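Local coordinates for TssK C (Escherichia coli, PDB 5M2Y), which probably forms part of the type VI secretion baseplate, with this C-terminal domain likely helping to dock it onto the membrane complex, at residues S1-K9 / K121-R129. Residues are numbered along the deposited sequence; the frame is centred on the assembly and turned at random.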
ATOM      1  N   SER A   1       5.539   4.024 -17.665  1.00 47.36           N
ATOM      2  CA  SER A   1       5.725   2.593 -17.850  1.00 47.30           C
ATOM      3  C   SER A   1       4.423   1.832 -17.657  1.00 49.27           C
ATOM      4  O   SER A   1       3.370   2.446 -17.622  1.00 48.85           O
ATOM      5  CB  SER A   1       6.853   2.057 -16.950  1.00 51.89           C
ATOM      6  OG  SER A   1       7.785   3.063 -16.545  1.00 61.26           O
ATOM      7  N   ARG A   2       4.477   0.502 -17.608  1.00 43.94           N
ATOM      8  CA  ARG A   2       3.243  -0.214 -17.369  1.00 42.41           C
ATOM      9  C   ARG A   2       2.918  -0.250 -15.893  1.00 42.05           C
ATOM     10  O   ARG A   2       3.774  -0.340 -15.077  1.00 40.15           O
ATOM     11  CB  ARG A   2       3.059  -1.537 -18.100  1.00 43.63           C
ATOM     12  CG  ARG A   2       3.953  -2.635 -17.731  1.00 58.40           C
ATOM     13  CD  ARG A   2       4.613  -3.210 -18.974  1.00 72.62           C
ATOM     14  NE  ARG A   2       6.033  -3.216 -18.718  1.00 84.67           N
ATOM     15  CZ  ARG A   2       6.722  -4.306 -18.490  1.00101.10           C
ATOM     16  NH1 ARG A   2       6.118  -5.476 -18.548  1.00 90.00           N
ATOM     17  NH2 ARG A   2       7.993  -4.224 -18.219  1.00 87.78           N
ATOM     18  N   VAL A   3       1.633  -0.136 -15.646  1.00 36.82           N
ATOM     19  CA  VAL A   3       0.981  -0.093 -14.353  1.00 35.25           C
ATOM     20  C   VAL A   3       0.150  -1.338 -14.139  1.00 36.97           C
ATOM     21  O   VAL A   3      -0.637  -1.739 -14.998  1.00 36.63           O
ATOM     22  CB  VAL A   3       0.133   1.180 -14.162  1.00 38.77           C
ATOM     23  CG1 VAL A   3      -0.318   1.319 -12.714  1.00 37.94           C
ATOM     24  CG2 VAL A   3       0.891   2.416 -14.597  1.00 38.50           C
ATOM     25  N   VAL A   4       0.344  -1.941 -12.974  1.00 32.02           N
ATOM     26  CA  VAL A   4      -0.343  -3.140 -12.540  1.00 31.91           C
ATOM     27  C   VAL A   4      -1.198  -2.739 -11.351  1.00 34.90           C
ATOM     28  O   VAL A   4      -0.661  -2.324 -10.320  1.00 34.70           O
ATOM     29  CB  VAL A   4       0.651  -4.287 -12.187  1.00 36.38           C
ATOM     30  CG1 VAL A   4      -0.076  -5.542 -11.737  1.00 36.55           C
ATOM     31  CG2 VAL A   4       1.548  -4.620 -13.356  1.00 36.88           C
ATOM     32  N   PHE A   5      -2.528  -2.834 -11.516  1.00 30.20           N
ATOM     33  CA  PHE A   5      -3.480  -2.560 -10.454  1.00 29.00           C
ATOM     34  C   PHE A   5      -3.546  -3.835  -9.607  1.00 31.52           C
ATOM     35  O   PHE A   5      -3.747  -4.927 -10.151  1.00 31.22           O
ATOM     36  CB  PHE A   5      -4.850  -2.209 -11.051  1.00 31.01           C
ATOM     37  CG  PHE A   5      -5.949  -1.958 -10.051  1.00 32.14           C
ATOM     38  CD1 PHE A   5      -6.188  -0.683  -9.565  1.00 34.57           C
ATOM     39  CD2 PHE A   5      -6.772  -2.992  -9.628  1.00 34.62           C
ATOM     40  CE1 PHE A   5      -7.214  -0.455  -8.643  1.00 35.26           C
ATOM     41  CE2 PHE A   5      -7.791  -2.766  -8.702  1.00 37.08           C
ATOM     42  CZ  PHE A   5      -8.012  -1.498  -8.222  1.00 34.76           C
ATOM     43  N   ILE A   6      -3.348  -3.701  -8.281  1.00 26.42           N
ATOM     44  CA  ILE A   6      -3.404  -4.831  -7.358  1.00 26.24           C
ATOM     45  C   ILE A   6      -4.678  -4.685  -6.575  1.00 29.39           C
ATOM     46  O   ILE A   6      -4.811  -3.745  -5.807  1.00 27.87           O
ATOM     47  CB  ILE A   6      -2.127  -4.982  -6.466  1.00 29.59           C
ATOM     48  CG1 ILE A   6      -0.925  -5.382  -7.317  1.00 31.06           C
ATOM     49  CG2 ILE A   6      -2.311  -6.035  -5.361  1.00 29.89           C
ATOM     50  CD1 ILE A   6       0.126  -4.398  -7.265  1.00 38.99           C
ATOM     51  N   GLU A   7      -5.608  -5.629  -6.787  1.00 27.19           N
ATOM     52  CA  GLU A   7      -6.886  -5.658  -6.098  1.00 27.07           C
ATOM     53  C   GLU A   7      -6.659  -5.829  -4.605  1.00 30.12           C
ATOM     54  O   GLU A   7      -5.905  -6.708  -4.199  1.00 29.13           O
ATOM     55  CB  GLU A   7      -7.756  -6.803  -6.629  1.00 29.15           C
ATOM     56  N   LEU A   8      -7.261  -4.954  -3.802  1.00 27.42           N
ATOM     57  CA  LEU A   8      -7.170  -5.032  -2.348  1.00 27.01           C
ATOM     58  C   LEU A   8      -8.526  -5.476  -1.836  1.00 31.11           C
ATOM     59  O   LEU A   8      -9.556  -4.922  -2.240  1.00 32.29           O
ATOM     60  CB  LEU A   8      -6.731  -3.691  -1.701  1.00 26.75           C
ATOM     61  CG  LEU A   8      -5.317  -3.189  -1.982  1.00 31.01           C
ATOM     62  CD1 LEU A   8      -5.082  -1.851  -1.352  1.00 30.92           C
ATOM     63  CD2 LEU A   8      -4.245  -4.182  -1.463  1.00 32.75           C
ATOM     64  N   LYS A   9      -8.532  -6.519  -1.011  1.00 26.42           N
ATOM     65  CA  LYS A   9      -9.740  -7.030  -0.391  1.00 26.48           C
ATOM     66  C   LYS A   9      -9.770  -6.480   1.043  1.00 29.81           C
ATOM     67  O   LYS A   9      -8.836  -6.716   1.804  1.00 28.79           O
ATOM     68  CB  LYS A   9      -9.758  -8.567  -0.415  1.00 29.35           C
ATOM     69  CG  LYS A   9     -10.136  -9.171  -1.759  1.00 46.19           C
ATOM     70  CD  LYS A   9      -9.329 -10.446  -2.102  1.00 57.66           C
ATOM     71  CE  LYS A   9     -10.025 -11.543  -2.908  1.00 70.73           C
ATOM     72  NZ  LYS A   9     -11.401 -11.203  -3.369  1.00 80.82           N
ATOM     73  N   LYS A 121     -10.861   4.218   1.701  1.00 21.31           N
ATOM     74  CA  LYS A 121     -10.786   3.320   0.557  1.00 19.95           C
ATOM     75  C   LYS A 121      -9.386   3.417  -0.029  1.00 21.38           C
ATOM     76  O   LYS A 121      -8.872   4.507  -0.257  1.00 20.62           O
ATOM     77  CB  LYS A 121     -11.919   3.535  -0.472  1.00 23.29           C
ATOM     78  CG  LYS A 121     -11.844   2.743  -1.791  1.00 36.36           C
ATOM     79  CD  LYS A 121     -11.675   1.240  -1.657  1.00 45.51           C
ATOM     80  CE  LYS A 121     -11.247   0.640  -2.970  1.00 54.15           C
ATOM     81  NZ  LYS A 121     -10.609  -0.690  -2.824  1.00 60.20           N
ATOM     82  N   LEU A 122      -8.769   2.250  -0.202  1.00 17.28           N
ATOM     83  CA  LEU A 122      -7.409   2.085  -0.717  1.00 16.63           C
ATOM     84  C   LEU A 122      -7.374   1.373  -2.058  1.00 20.47           C
ATOM     85  O   LEU A 122      -8.093   0.405  -2.264  1.00 20.68           O
ATOM     86  CB  LEU A 122      -6.602   1.220   0.252  1.00 16.87           C
ATOM     87  CG  LEU A 122      -5.916   1.826   1.460  1.00 21.96           C
ATOM     88  CD1 LEU A 122      -6.811   2.654   2.338  1.00 22.88           C
ATOM     89  CD2 LEU A 122      -5.109   0.752   2.198  1.00 23.68           C
ATOM     90  N   GLU A 123      -6.462   1.799  -2.919  1.00 17.06           N
ATOM     91  CA  GLU A 123      -6.173   1.133  -4.180  1.00 16.55           C
ATOM     92  C   GLU A 123      -4.646   1.042  -4.278  1.00 20.10           C
ATOM     93  O   GLU A 123      -3.963   1.998  -3.905  1.00 19.62           O
ATOM     94  CB  GLU A 123      -6.804   1.848  -5.374  1.00 17.74           C
ATOM     95  CG  GLU A 123      -8.318   1.731  -5.393  1.00 24.18           C
ATOM     96  CD  GLU A 123      -9.005   2.220  -6.664  1.00 39.48           C
ATOM     97  OE1 GLU A 123      -8.395   3.001  -7.416  1.00 28.36           O
ATOM     98  OE2 GLU A 123     -10.167   1.819  -6.892  1.00 33.82           O
ATOM     99  N   LEU A 124      -4.109  -0.127  -4.693  1.00 16.49           N
ATOM    100  CA  LEU A 124      -2.664  -0.327  -4.793  1.00 16.69           C
ATOM    101  C   LEU A 124      -2.295  -0.524  -6.248  1.00 21.42           C
ATOM    102  O   LEU A 124      -2.958  -1.275  -6.959  1.00 20.69           O
ATOM    103  CB  LEU A 124      -2.229  -1.541  -3.949  1.00 16.99           C
ATOM    104  CG  LEU A 124      -0.745  -1.939  -3.964  1.00 21.41           C
ATOM    105  CD1 LEU A 124       0.126  -0.910  -3.260  1.00 20.82           C
ATOM    106  CD2 LEU A 124      -0.556  -3.293  -3.310  1.00 23.60           C
ATOM    107  N   PHE A 125      -1.289   0.251  -6.695  1.00 19.35           N
ATOM    108  CA  PHE A 125      -0.726   0.230  -8.046  1.00 19.85           C
ATOM    109  C   PHE A 125       0.775  -0.065  -7.958  1.00 23.63           C
ATOM    110  O   PHE A 125       1.451   0.421  -7.054  1.00 22.29           O
ATOM    111  CB  PHE A 125      -0.874   1.607  -8.719  1.00 21.42           C
ATOM    112  CG  PHE A 125      -2.272   2.110  -8.951  1.00 23.17           C
ATOM    113  CD1 PHE A 125      -2.928   2.858  -7.986  1.00 25.57           C
ATOM    114  CD2 PHE A 125      -2.912   1.891 -10.164  1.00 25.77           C
ATOM    115  CE1 PHE A 125      -4.226   3.323  -8.206  1.00 26.84           C
ATOM    116  CE2 PHE A 125      -4.205   2.366 -10.389  1.00 28.73           C
ATOM    117  CZ  PHE A 125      -4.854   3.080  -9.410  1.00 26.61           C
ATOM    118  N   ALA A 126       1.290  -0.835  -8.920  1.00 21.70           N
ATOM    119  CA  ALA A 126       2.718  -1.096  -9.064  1.00 22.05           C
ATOM    120  C   ALA A 126       3.119  -0.589 -10.438  1.00 27.24           C
ATOM    121  O   ALA A 126       2.394  -0.797 -11.419  1.00 27.59           O
ATOM    122  CB  ALA A 126       3.032  -2.576  -8.933  1.00 23.24           C
ATOM    123  N   VAL A 127       4.227   0.103 -10.476  1.00 23.71           N
ATOM    124  CA  VAL A 127       4.747   0.602 -11.719  1.00 24.14           C
ATOM    125  C   VAL A 127       5.944  -0.267 -12.017  1.00 31.30           C
ATOM    126  O   VAL A 127       6.825  -0.354 -11.245  1.00 30.16           O
ATOM    127  CB  VAL A 127       5.124   2.066 -11.632  1.00 27.30           C
ATOM    128  CG1 VAL A 127       5.793   2.547 -12.894  1.00 27.58           C
ATOM    129  CG2 VAL A 127       3.887   2.882 -11.378  1.00 26.60           C
ATOM    130  N   LEU A 128       5.901  -0.963 -13.133  1.00 31.10           N
ATOM    131  CA  LEU A 128       6.996  -1.831 -13.492  1.00 32.65           C
ATOM    132  C   LEU A 128       8.226  -1.062 -13.946  1.00 40.57           C
ATOM    133  O   LEU A 128       8.134  -0.144 -14.702  1.00 43.97           O
ATOM    134  CB  LEU A 128       6.566  -2.840 -14.552  1.00 33.16           C
ATOM    135  CG  LEU A 128       5.349  -3.647 -14.185  1.00 37.51           C
ATOM    136  CD1 LEU A 128       4.877  -4.602 -15.250  1.00 38.03           C
ATOM    137  CD2 LEU A 128       5.534  -4.373 -12.875  1.00 38.52           C
ATOM    138  N   ARG A 129       9.379  -1.466 -13.458  1.00 40.48           N
ATOM    139  CA  ARG A 129      10.623  -0.830 -13.825  1.00 40.46           C
ATOM    140  C   ARG A 129      11.148  -1.374 -15.139  1.00 42.78           C
ATOM    141  O   ARG A 129      11.065  -2.570 -15.388  1.00 47.10           O
ATOM    142  CB  ARG A 129      11.675  -1.018 -12.711  1.00 40.98           C
ATOM    143  CG  ARG A 129      11.271  -0.382 -11.407  1.00 55.99           C
ATOM    144  CD  ARG A 129      12.308  -0.392 -10.340  1.00 67.51           C
ATOM    145  NE  ARG A 129      12.612  -1.737  -9.913  1.00 73.72           N
ATOM    146  CZ  ARG A 129      12.747  -2.116  -8.653  1.00 86.01           C
ATOM    147  NH1 ARG A 129      12.602  -1.267  -7.680  1.00 70.94           N
ATOM    148  NH2 ARG A 129      13.081  -3.358  -8.377  1.00 73.50           N
TER
HETATM  149  O   HOH W   1      -6.294  -1.636  -5.658  1.00 23.68           O
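Leu122 meets Leu8 at the end where the two antiparallel strands splay apart: CD1 of Leu8 reaches across to both Leu122 CB and Leu124 CB. Glu123 brings its carboxylate to the edge of the Phe5 ring, with Glu123 CD 3.8 Å from Phe5 CE1 and the two planes 90° apart. Leu124 O accepts a hydrogen bond from Ile6 N at 2.8 Å. On its N-H side the ladder opens, and a water bridges the gap, accepting from Leu124 N and donating to Ile6 O. The Leu124 side chain runs alongside Ile6, CD2 against CG2. Phe125 presents its ring face to the edge of Phe5 in a T-shaped stack, centroids 5.5 Å apart and planes at 79°; Val3 CG1 packs against Phe125 CD2. These are the first and last strands of the domain, 3-11 and 121-128, paired side by side within one antiparallel sheet, with strand 28-35 flanking 121-128 across its other edge. Ala126 exchanges two backbone bonds with Val4, while its CB meets Ile6 CD1, 3.8 Å away, on the face shared with Leu124. Val127 pairs with Val3 without hydrogen bonds. Leu128 N donates to Arg2 O at 2.9 Å. With CG beside its backbone N (chi1 -54°), Leu128 sends CD1 over one face of the poorly ordered Arg2 guanidinium and within 3.8 Å of Val4 CG2.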